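Local coordinates for anopheles Plasmodium-responsive Leucine-rich repeat protein 1B (Anopheles gambiae, PDB 4XGO) that probably acts in mosquito immunity to Plasmodium, the leucine-rich repeat domain present here possibly taking part in interaction with the related protein LRIM1, at residues A[185-190]-A[207-212]; A[232-237]-A[253-258]; A[299-304]-A[324-329]. All blocks are in the same frame, centred on the assembly; numbering follows the deposited sequence. Where two conformers were deposited one is given.

Contact 1: A[185-190]-A[207-212]. With GOL (glycerol), chain H.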
loop_
_atom_site.group_PDB
_atom_site.type_symbol
_atom_site.label_atom_id
_atom_site.label_comp_id
_atom_site.label_asym_id
_atom_site.label_seq_id
_atom_site.Cartn_x
_atom_site.Cartn_y
_atom_site.Cartn_z
ATOM N N LEU A 185 -6.713 21.562 13.220
ATOM C CA LEU A 185 -6.003 20.590 14.049
ATOM C C LEU A 185 -6.703 19.225 13.979
ATOM O O LEU A 185 -7.868 19.068 14.426
ATOM C CB LEU A 185 -5.947 21.056 15.497
ATOM C CG LEU A 185 -5.202 20.189 16.508
ATOM C CD1 LEU A 185 -3.767 19.968 16.080
ATOM C CD2 LEU A 185 -5.281 20.846 17.883
ATOM N N LYS A 186 -5.988 18.241 13.444
ATOM C CA LYS A 186 -6.518 16.898 13.315
ATOM C C LYS A 186 -5.769 16.004 14.280
ATOM O O LYS A 186 -4.560 15.778 14.125
ATOM C CB LYS A 186 -6.328 16.382 11.894
ATOM C CG LYS A 186 -6.780 17.308 10.812
ATOM C CD LYS A 186 -8.226 17.659 10.912
ATOM C CE LYS A 186 -9.132 16.489 10.552
ATOM N NZ LYS A 186 -9.015 16.060 9.120
ATOM N N LEU A 187 -6.492 15.543 15.303
ATOM C CA LEU A 187 -5.972 14.670 16.358
ATOM C C LEU A 187 -6.782 13.382 16.519
ATOM O O LEU A 187 -6.672 12.693 17.536
ATOM C CB LEU A 187 -5.901 15.429 17.695
ATOM C CG LEU A 187 -4.766 16.444 17.796
ATOM C CD1 LEU A 187 -4.892 17.370 18.983
ATOM C CD2 LEU A 187 -3.457 15.716 17.805
ATOM N N GLN A 188 -7.581 13.035 15.511
ATOM C CA GLN A 188 -8.426 11.844 15.616
ATOM C C GLN A 188 -7.561 10.585 15.691
ATOM O O GLN A 188 -6.445 10.563 15.135
ATOM C CB GLN A 188 -9.438 11.771 14.468
ATOM C CG GLN A 188 -8.895 11.534 13.073
ATOM C CD GLN A 188 -8.469 12.794 12.334
ATOM O OE1 GLN A 188 -8.275 13.857 12.926
ATOM N NE2 GLN A 188 -8.356 12.683 11.001
ATOM N N HIS A 189 -8.038 9.583 16.428
ATOM C CA HIS A 189 -7.341 8.312 16.597
ATOM C C HIS A 189 -6.054 8.545 17.379
ATOM O O HIS A 189 -4.942 8.367 16.862
ATOM C CB HIS A 189 -7.076 7.597 15.256
ATOM C CG HIS A 189 -8.316 7.114 14.556
ATOM N ND1 HIS A 189 -8.920 5.901 14.834
ATOM C CD2 HIS A 189 -9.068 7.692 13.592
ATOM C CE1 HIS A 189 -9.986 5.759 14.061
ATOM N NE2 HIS A 189 -10.103 6.837 13.311
ATOM N N ASN A 190 -6.229 8.981 18.627
ATOM C CA ASN A 190 -5.140 9.163 19.556
ATOM C C ASN A 190 -5.565 8.685 20.938
ATOM O O ASN A 190 -6.548 7.940 21.047
ATOM C CB ASN A 190 -4.653 10.614 19.542
ATOM C CG ASN A 190 -3.604 10.839 18.467
ATOM O OD1 ASN A 190 -2.544 10.206 18.496
ATOM N ND2 ASN A 190 -3.920 11.668 17.478
ATOM N N VAL A 207 -11.448 21.460 14.587
ATOM C CA VAL A 207 -10.727 20.566 15.492
ATOM C C VAL A 207 -11.383 19.198 15.492
ATOM O O VAL A 207 -12.591 19.073 15.724
ATOM C CB VAL A 207 -10.566 21.152 16.928
ATOM C CG1 VAL A 207 -11.891 21.458 17.571
ATOM C CG2 VAL A 207 -9.773 20.200 17.803
ATOM N N ASP A 208 -10.586 18.173 15.185
ATOM C CA ASP A 208 -11.058 16.794 15.204
ATOM C C ASP A 208 -10.378 16.017 16.349
ATOM O O ASP A 208 -9.157 15.797 16.342
ATOM C CB ASP A 208 -10.830 16.129 13.845
ATOM C CG ASP A 208 -11.565 14.808 13.689
ATOM O OD1 ASP A 208 -11.995 14.193 14.676
ATOM O OD2 ASP A 208 -11.714 14.365 12.532
ATOM N N LEU A 209 -11.193 15.651 17.342
ATOM C CA LEU A 209 -10.774 14.873 18.492
ATOM C C LEU A 209 -11.472 13.529 18.559
ATOM O O LEU A 209 -11.496 12.878 19.619
ATOM C CB LEU A 209 -11.053 15.657 19.786
ATOM C CG LEU A 209 -10.398 17.034 19.914
ATOM C CD1 LEU A 209 -10.859 17.763 21.172
ATOM C CD2 LEU A 209 -8.898 16.955 19.887
ATOM N N SER A 210 -12.032 13.087 17.438
ATOM C CA SER A 210 -12.755 11.831 17.404
ATOM C C SER A 210 -11.792 10.666 17.636
ATOM O O SER A 210 -10.583 10.799 17.422
ATOM C CB SER A 210 -13.549 11.661 16.102
ATOM O OG SER A 210 -12.728 11.295 15.011
ATOM N N TYR A 211 -12.335 9.543 18.123
ATOM C CA TYR A 211 -11.549 8.325 18.396
ATOM C C TYR A 211 -10.392 8.642 19.349
ATOM O O TYR A 211 -9.231 8.326 19.090
ATOM C CB TYR A 211 -11.055 7.662 17.095
ATOM C CG TYR A 211 -12.146 7.090 16.221
ATOM C CD1 TYR A 211 -12.733 7.852 15.213
ATOM C CD2 TYR A 211 -12.564 5.769 16.385
ATOM C CE1 TYR A 211 -13.724 7.320 14.402
ATOM C CE2 TYR A 211 -13.553 5.232 15.590
ATOM C CZ TYR A 211 -14.122 6.005 14.603
ATOM O OH TYR A 211 -15.104 5.462 13.824
ATOM N N ASN A 212 -10.722 9.293 20.465
ATOM C CA ASN A 212 -9.787 9.464 21.567
ATOM C C ASN A 212 -10.423 8.817 22.816
ATOM O O ASN A 212 -11.308 7.984 22.677
ATOM C CB ASN A 212 -9.439 10.932 21.763
ATOM C CG ASN A 212 -8.304 11.371 20.837
ATOM O OD1 ASN A 212 -7.135 11.192 21.155
ATOM N ND2 ASN A 212 -8.660 11.903 19.681
HETATM C C1 GOL H . -10.521 9.511 9.680
HETATM O O1 GOL H . -9.086 9.492 9.851
HETATM C C2 GOL H . -11.270 9.303 11.008
HETATM O O2 GOL H . -11.958 8.046 11.034
HETATM C C3 GOL H . -12.287 10.417 11.249
HETATM O O3 GOL H . -12.776 10.367 12.602
#
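Two neighbouring coils of the leucine-rich repeat solenoid meet here, Leu-185 and Lys-186 pairing in parallel with Val-207 and Asp-208 before both segments turn off along the asparagine ladder. Asp-208 N donates to Leu-185 O at 3.0 Å and Leu-187 N to Asp-208 O at 2.9 Å; past the strands, His-189 N reaches Ser-210 O and Asn-190 N reaches Tyr-211 O. Inside the coil Leu-187 and Leu-209 lie side by side, CD2 of Leu-209 against CB of Leu-187. The ladder itself is built by the amides of the two repeat asparagines: Asn-212 ND2 points at Leu-187 O almost straight (3.0 Å, 174°), while Asn-190 ND2 arrives at the same oxygen from the opposite face of the carbonyl plane. Both donors stand well out of that plane, one on each side, so one buried carbonyl is gripped from its two faces, and the Asn-212 amide also bonds Leu-209 O of its own turn, with OD1 taken by Leu-192 N. On the concave face of the solenoid, the His-189 and Tyr-211 rings form an offset stack, planes 11° apart and centroids 4.1 Å apart. CE1 of His-189 sits over CG of Tyr-211, and Tyr-211 CB lies over the imidazole face as a CH-pi contact; His-168 stacks with the same imidazole, extending the row. The Gln-188 amide lies stacked on the Asp-208 carboxylate, its chain bent at chi2 (-86°) to lay it there. Asp-208 OD1 meanwhile closes an Asx turn by accepting from Ser-210 N. A glycerol, probably from the crystallisation liquor, is hydrogen-bonded through O2 to His-189 NE2 at 3.2 Å and, only weakly, through O1 to Gln-188 NE2.

Contact 2: A[232-237]-A[253-258]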
loop_
_atom_site.group_PDB
_atom_site.type_symbol
_atom_site.label_atom_id
_atom_site.label_comp_id
_atom_site.label_asym_id
_atom_site.label_seq_id
_atom_site.Cartn_x
_atom_site.Cartn_y
_atom_site.Cartn_z
ATOM N N TYR A 232 -15.360 18.017 16.229
ATOM C CA TYR A 232 -15.662 16.615 16.097
ATOM C C TYR A 232 -15.137 15.852 17.302
ATOM O O TYR A 232 -13.929 15.857 17.585
ATOM C CB TYR A 232 -15.036 16.034 14.834
ATOM C CG TYR A 232 -15.438 16.743 13.571
ATOM C CD1 TYR A 232 -14.708 17.820 13.101
ATOM C CD2 TYR A 232 -16.545 16.331 12.850
ATOM C CE1 TYR A 232 -15.076 18.480 11.931
ATOM C CE2 TYR A 232 -16.918 16.981 11.675
ATOM C CZ TYR A 232 -16.174 18.056 11.226
ATOM O OH TYR A 232 -16.519 18.719 10.054
ATOM N N VAL A 233 -16.038 15.185 18.010
ATOM C CA VAL A 233 -15.642 14.409 19.175
ATOM C C VAL A 233 -16.389 13.079 19.191
ATOM O O VAL A 233 -16.751 12.560 20.245
ATOM C CB VAL A 233 -15.842 15.163 20.518
ATOM C CG1 VAL A 233 -14.979 14.534 21.585
ATOM C CG2 VAL A 233 -15.446 16.623 20.421
ATOM N N SER A 234 -16.562 12.484 18.019
ATOM C CA SER A 234 -17.251 11.202 17.932
ATOM C C SER A 234 -16.356 10.085 18.459
ATOM O O SER A 234 -15.115 10.227 18.522
ATOM C CB SER A 234 -17.684 10.897 16.500
ATOM O OG SER A 234 -16.582 10.476 15.712
ATOM N N ASN A 235 -16.971 8.964 18.823
ATOM C CA ASN A 235 -16.188 7.776 19.182
ATOM C C ASN A 235 -15.196 8.043 20.289
ATOM O O ASN A 235 -14.032 7.616 20.236
ATOM C CB ASN A 235 -15.482 7.223 17.936
ATOM C CG ASN A 235 -16.465 6.687 16.928
ATOM O OD1 ASN A 235 -16.841 5.503 16.978
ATOM N ND2 ASN A 235 -16.885 7.537 16.003
ATOM N N ASN A 236 -15.655 8.762 21.308
ATOM C CA ASN A 236 -14.925 8.861 22.555
ATOM C C ASN A 236 -15.696 8.048 23.612
ATOM O O ASN A 236 -16.384 7.083 23.253
ATOM C CB ASN A 236 -14.699 10.325 22.913
ATOM C CG ASN A 236 -13.507 10.930 22.180
ATOM O OD1 ASN A 236 -12.425 11.003 22.727
ATOM N ND2 ASN A 236 -13.704 11.366 20.956
ATOM N N ARG A 237 -15.606 8.434 24.875
ATOM C CA ARG A 237 -16.305 7.749 25.965
ATOM C C ARG A 237 -17.128 8.744 26.788
ATOM O O ARG A 237 -17.235 8.595 28.030
ATOM C CB ARG A 237 -15.276 7.095 26.892
ATOM C CG ARG A 237 -14.296 6.163 26.219
ATOM C CD ARG A 237 -13.239 5.670 27.200
ATOM N NE ARG A 237 -12.351 4.686 26.580
ATOM C CZ ARG A 237 -11.503 3.918 27.271
ATOM N N VAL A 253 -20.784 23.060 13.240
ATOM C CA VAL A 253 -20.782 21.606 13.210
ATOM C C VAL A 253 -20.353 21.077 14.583
ATOM O O VAL A 253 -19.320 21.478 15.097
ATOM C CB VAL A 253 -19.832 21.062 12.152
ATOM C CG1 VAL A 253 -19.775 19.549 12.200
ATOM C CG2 VAL A 253 -20.235 21.546 10.762
ATOM N N LEU A 254 -21.167 20.192 15.136
ATOM C CA LEU A 254 -20.870 19.529 16.407
ATOM C C LEU A 254 -21.204 18.059 16.293
ATOM O O LEU A 254 -22.377 17.685 16.161
ATOM C CB LEU A 254 -21.656 20.177 17.549
ATOM C CG LEU A 254 -21.368 19.650 18.959
ATOM C CD1 LEU A 254 -19.883 19.817 19.274
ATOM C CD2 LEU A 254 -22.228 20.370 19.999
ATOM N N ASP A 255 -20.168 17.219 16.312
ATOM C CA ASP A 255 -20.327 15.779 16.168
ATOM C C ASP A 255 -20.059 15.123 17.535
ATOM O O ASP A 255 -18.937 15.046 17.980
ATOM C CB ASP A 255 -19.396 15.222 15.084
ATOM C CG ASP A 255 -19.612 13.756 14.810
ATOM O OD1 ASP A 255 -20.423 13.089 15.500
ATOM O OD2 ASP A 255 -18.933 13.215 13.909
ATOM N N LEU A 256 -21.126 14.646 18.161
ATOM C CA LEU A 256 -21.062 13.955 19.459
ATOM C C LEU A 256 -21.458 12.480 19.331
ATOM O O LEU A 256 -21.763 11.797 20.324
ATOM C CB LEU A 256 -21.979 14.664 20.455
ATOM C CG LEU A 256 -21.700 16.134 20.718
ATOM C CD1 LEU A 256 -22.777 16.715 21.618
ATOM C CD2 LEU A 256 -20.307 16.312 21.284
ATOM N N SER A 257 -21.444 11.955 18.112
ATOM C CA SER A 257 -21.953 10.621 17.878
ATOM C C SER A 257 -21.023 9.537 18.397
ATOM O O SER A 257 -19.824 9.763 18.599
ATOM C CB SER A 257 -22.276 10.395 16.381
ATOM O OG SER A 257 -21.120 10.494 15.573
ATOM N N HIS A 258 -21.607 8.364 18.649
ATOM C CA HIS A 258 -20.873 7.190 19.070
ATOM C C HIS A 258 -20.104 7.459 20.354
ATOM O O HIS A 258 -18.890 7.246 20.446
ATOM C CB HIS A 258 -19.936 6.695 17.975
ATOM C CG HIS A 258 -20.638 6.222 16.755
ATOM N ND1 HIS A 258 -21.002 4.911 16.568
ATOM C CD2 HIS A 258 -21.064 6.892 15.663
ATOM C CE1 HIS A 258 -21.602 4.786 15.395
ATOM N NE2 HIS A 258 -21.655 5.973 14.830
HETATM O O HOH W 1 -16.290 12.857 14.327
HETATM O O HOH W 2 -17.231 4.992 21.530
#
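The Tyr-232 and Asp-255 side chains cross at about a right angle, ring and carboxylate planes 78° apart, in a parallel pairing of adjacent leucine-rich repeats on the concave face. CD2 of the ring touches Asp-255 CB at 3.8 Å, and CE2 leans obliquely on the CG1 methyl of Val-253. Further along, Asn-235 and His-258 run side by side in the same direction, amide and imidazole planes only 13° apart; Asn-235 OD1 approaches His-258 CB to 3.5 Å. The amide is steadied from its own turn, ND2 giving an in-plane bond to Ser-234 OG at 3.0 Å. Between these two pairs, Ser-234 CB packs against the Asp-255 carboxylate and Ser-257 OG. Asp-255, with CG anti to the backbone N (chi1 -175°), swings its carboxylate along the chain to Ser-257, where OD1 takes both Ser-257 N, closing an Asx turn, and Ser-257 OG at 2.7 Å on its syn lone pair. The backbones are tied by Val-233 N to Asp-255 O at 2.9 Å and Asn-235 N to Ser-257 O. One water links Ser-234 OG with Asp-255 OD2, and a second donates to both Asn-236 O and His-258 O. With two donors on OD1 and a water donating to OD2, the Asp-255 carboxylate is well supplied with hydrogen bonds, which would probably favour its ionised form.

Contact 3: A[299-304]-A[324-329]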
loop_
_atom_site.group_PDB
_atom_site.type_symbol
_atom_site.label_atom_id
_atom_site.label_comp_id
_atom_site.label_asym_id
_atom_site.label_seq_id
_atom_site.Cartn_x
_atom_site.Cartn_y
_atom_site.Cartn_z
ATOM N N THR A 299 -28.820 14.191 13.639
ATOM C CA THR A 299 -28.954 12.742 13.750
ATOM C C THR A 299 -29.267 12.350 15.190
ATOM O O THR A 299 -28.705 12.899 16.133
ATOM C CB THR A 299 -27.728 11.992 13.237
ATOM O OG1 THR A 299 -26.572 12.343 14.017
ATOM C CG2 THR A 299 -27.493 12.319 11.766
ATOM N N LEU A 300 -30.205 11.433 15.331
ATOM C CA LEU A 300 -30.794 11.076 16.631
ATOM C C LEU A 300 -30.945 9.575 16.885
ATOM O O LEU A 300 -31.363 9.177 17.984
ATOM C CB LEU A 300 -32.193 11.701 16.718
ATOM C CG LEU A 300 -32.293 13.213 16.589
ATOM C CD1 LEU A 300 -33.751 13.625 16.553
ATOM C CD2 LEU A 300 -31.544 13.898 17.725
ATOM N N SER A 301 -30.620 8.735 15.907
ATOM C CA SER A 301 -30.930 7.315 16.020
ATOM C C SER A 301 -30.017 6.623 17.023
ATOM O O SER A 301 -28.987 7.189 17.441
ATOM C CB SER A 301 -30.853 6.596 14.659
ATOM O OG SER A 301 -29.533 6.622 14.150
ATOM N N HIS A 302 -30.420 5.414 17.425
ATOM C CA HIS A 302 -29.663 4.590 18.357
ATOM C C HIS A 302 -29.395 5.329 19.669
ATOM O O HIS A 302 -28.235 5.516 20.071
ATOM C CB HIS A 302 -28.370 4.114 17.711
ATOM C CG HIS A 302 -28.617 3.249 16.523
ATOM N ND1 HIS A 302 -28.655 1.873 16.610
ATOM C CD2 HIS A 302 -28.917 3.556 15.240
ATOM C CE1 HIS A 302 -28.926 1.367 15.419
ATOM N NE2 HIS A 302 -29.086 2.367 14.572
ATOM N N ASN A 303 -30.495 5.774 20.281
ATOM C CA ASN A 303 -30.476 6.369 21.605
ATOM C C ASN A 303 -31.493 5.660 22.492
ATOM O O ASN A 303 -31.751 4.473 22.274
ATOM C CB ASN A 303 -30.659 7.886 21.515
ATOM C CG ASN A 303 -29.341 8.605 21.243
ATOM O OD1 ASN A 303 -28.475 8.670 22.113
ATOM N ND2 ASN A 303 -29.168 9.114 20.038
ATOM N N ASP A 304 -32.010 6.334 23.521
ATOM C CA ASP A 304 -32.994 5.740 24.431
ATOM C C ASP A 304 -34.105 6.739 24.725
ATOM O O ASP A 304 -34.422 7.019 25.885
ATOM C CB ASP A 304 -32.311 5.315 25.729
ATOM C CG ASP A 304 -31.400 4.132 25.535
ATOM O OD1 ASP A 304 -31.912 2.992 25.414
ATOM O OD2 ASP A 304 -30.169 4.334 25.503
ATOM N N ASP A 324 -31.732 10.712 9.901
ATOM C CA ASP A 324 -31.566 9.310 10.233
ATOM C C ASP A 324 -32.777 8.705 10.897
ATOM O O ASP A 324 -33.735 9.402 11.245
ATOM C CB ASP A 324 -30.272 9.064 11.024
ATOM C CG ASP A 324 -30.341 9.524 12.472
ATOM O OD1 ASP A 324 -31.239 10.303 12.869
ATOM O OD2 ASP A 324 -29.425 9.102 13.211
ATOM N N ALA A 325 -32.744 7.386 11.010
ATOM C CA ALA A 325 -33.855 6.625 11.569
ATOM C C ALA A 325 -33.360 5.350 12.196
ATOM O O ALA A 325 -32.300 4.844 11.828
ATOM C CB ALA A 325 -34.843 6.266 10.469
ATOM N N ASP A 326 -34.170 4.820 13.098
ATOM C CA ASP A 326 -33.965 3.490 13.641
ATOM C C ASP A 326 -34.743 2.526 12.743
ATOM O O ASP A 326 -35.675 2.939 12.055
ATOM C CB ASP A 326 -34.493 3.401 15.065
ATOM C CG ASP A 326 -33.664 4.191 16.058
ATOM O OD1 ASP A 326 -32.430 3.947 16.112
ATOM O OD2 ASP A 326 -34.239 5.041 16.779
ATOM N N GLN A 327 -34.349 1.261 12.739
ATOM C CA GLN A 327 -35.024 0.243 11.931
ATOM C C GLN A 327 -36.003 -0.547 12.774
ATOM O O GLN A 327 -37.184 -0.664 12.428
ATOM C CB GLN A 327 -34.001 -0.696 11.281
ATOM C CG GLN A 327 -33.784 -0.447 9.802
ATOM C CD GLN A 327 -33.225 0.927 9.486
ATOM O OE1 GLN A 327 -32.494 1.527 10.281
ATOM N NE2 GLN A 327 -33.546 1.422 8.298
ATOM N N HIS A 328 -35.507 -1.078 13.885
ATOM C CA HIS A 328 -36.294 -1.900 14.801
ATOM C C HIS A 328 -36.045 -1.377 16.206
ATOM O O HIS A 328 -34.990 -0.832 16.468
ATOM C CB HIS A 328 -35.841 -3.351 14.726
ATOM C CG HIS A 328 -35.814 -3.904 13.337
ATOM N ND1 HIS A 328 -36.950 -4.028 12.564
ATOM C CD2 HIS A 328 -34.792 -4.371 12.583
ATOM C CE1 HIS A 328 -36.627 -4.543 11.390
ATOM N NE2 HIS A 328 -35.323 -4.759 11.377
ATOM N N CYS A 329 -37.019 -1.526 17.091
ATOM C CA CYS A 329 -36.917 -0.976 18.435
ATOM C C CYS A 329 -36.883 -2.096 19.432
ATOM O O CYS A 329 -37.448 -3.166 19.194
ATOM C CB CYS A 329 -38.117 -0.094 18.765
ATOM S SG CYS A 329 -38.256 1.325 17.658
HETATM O O HOH W 3 -29.143 4.931 11.886
HETATM O O HOH W 4 -30.595 2.283 12.217
HETATM O O HOH W 5 -32.972 4.763 19.180
#
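Asp-324 grips the turn at Leu-300 and Ser-301 with both carboxylate oxygens. Its CG lies between the backbone N and the carbonyl carbon (chi1 74°), which presents the carboxylate to two successive amides: OD1 receives Leu-300 N at 2.9 Å, nearly straight at 171°, and OD2 receives Ser-301 N at 3.0 Å. Ser-301 holds OG in the corresponding position (chi1 64°), and this hydroxyl donates to the same OD2 at 2.7 Å from above the carboxylate plane, on the same face as the amide. Asp-326 OD1 takes His-302 N at 2.8 Å on its syn lone pair. That oxygen also stands 3.6 Å over one face of the imidazole, offset toward the rim, and His-281 also stacks with the ring. Asp-326 OD2 bonds Cys-340 N, and a water joins it to Asn-303 N. Two further waters bridge Ser-301 OG and His-302 NE2 to Ala-325 O. Carboxylates thus supply acceptors to backbone amides beyond strand 297-299, the last of the parallel strands, as a C-terminal capping segment, secured by the Cys-329 to Cys-340 disulfide, closes the leucine-rich repeat solenoid.

Along the chain the three contacts follow in series, each closing before the next opens, and they climb the solenoid toward its C-terminal end. Contacts 1 and 2 are centred 10 Å apart and touch: strand 230-232 lies between 206-208 and 253-255, and Leu-209 N to Tyr-232 O (2.8 Å) and Tyr-211 N to Ser-234 O are probable hydrogen bonds joining them. Contact 3 lies about 16 Å from contact 2 and 25 Å from contact 1, centre to centre, at the end of the last parallel strand, 297-299. Repeat-to-repeat pairing in the first two thus gives way to capping in the third, consistent with a continuous, stacked domain ended by a disulfide-bonded cap.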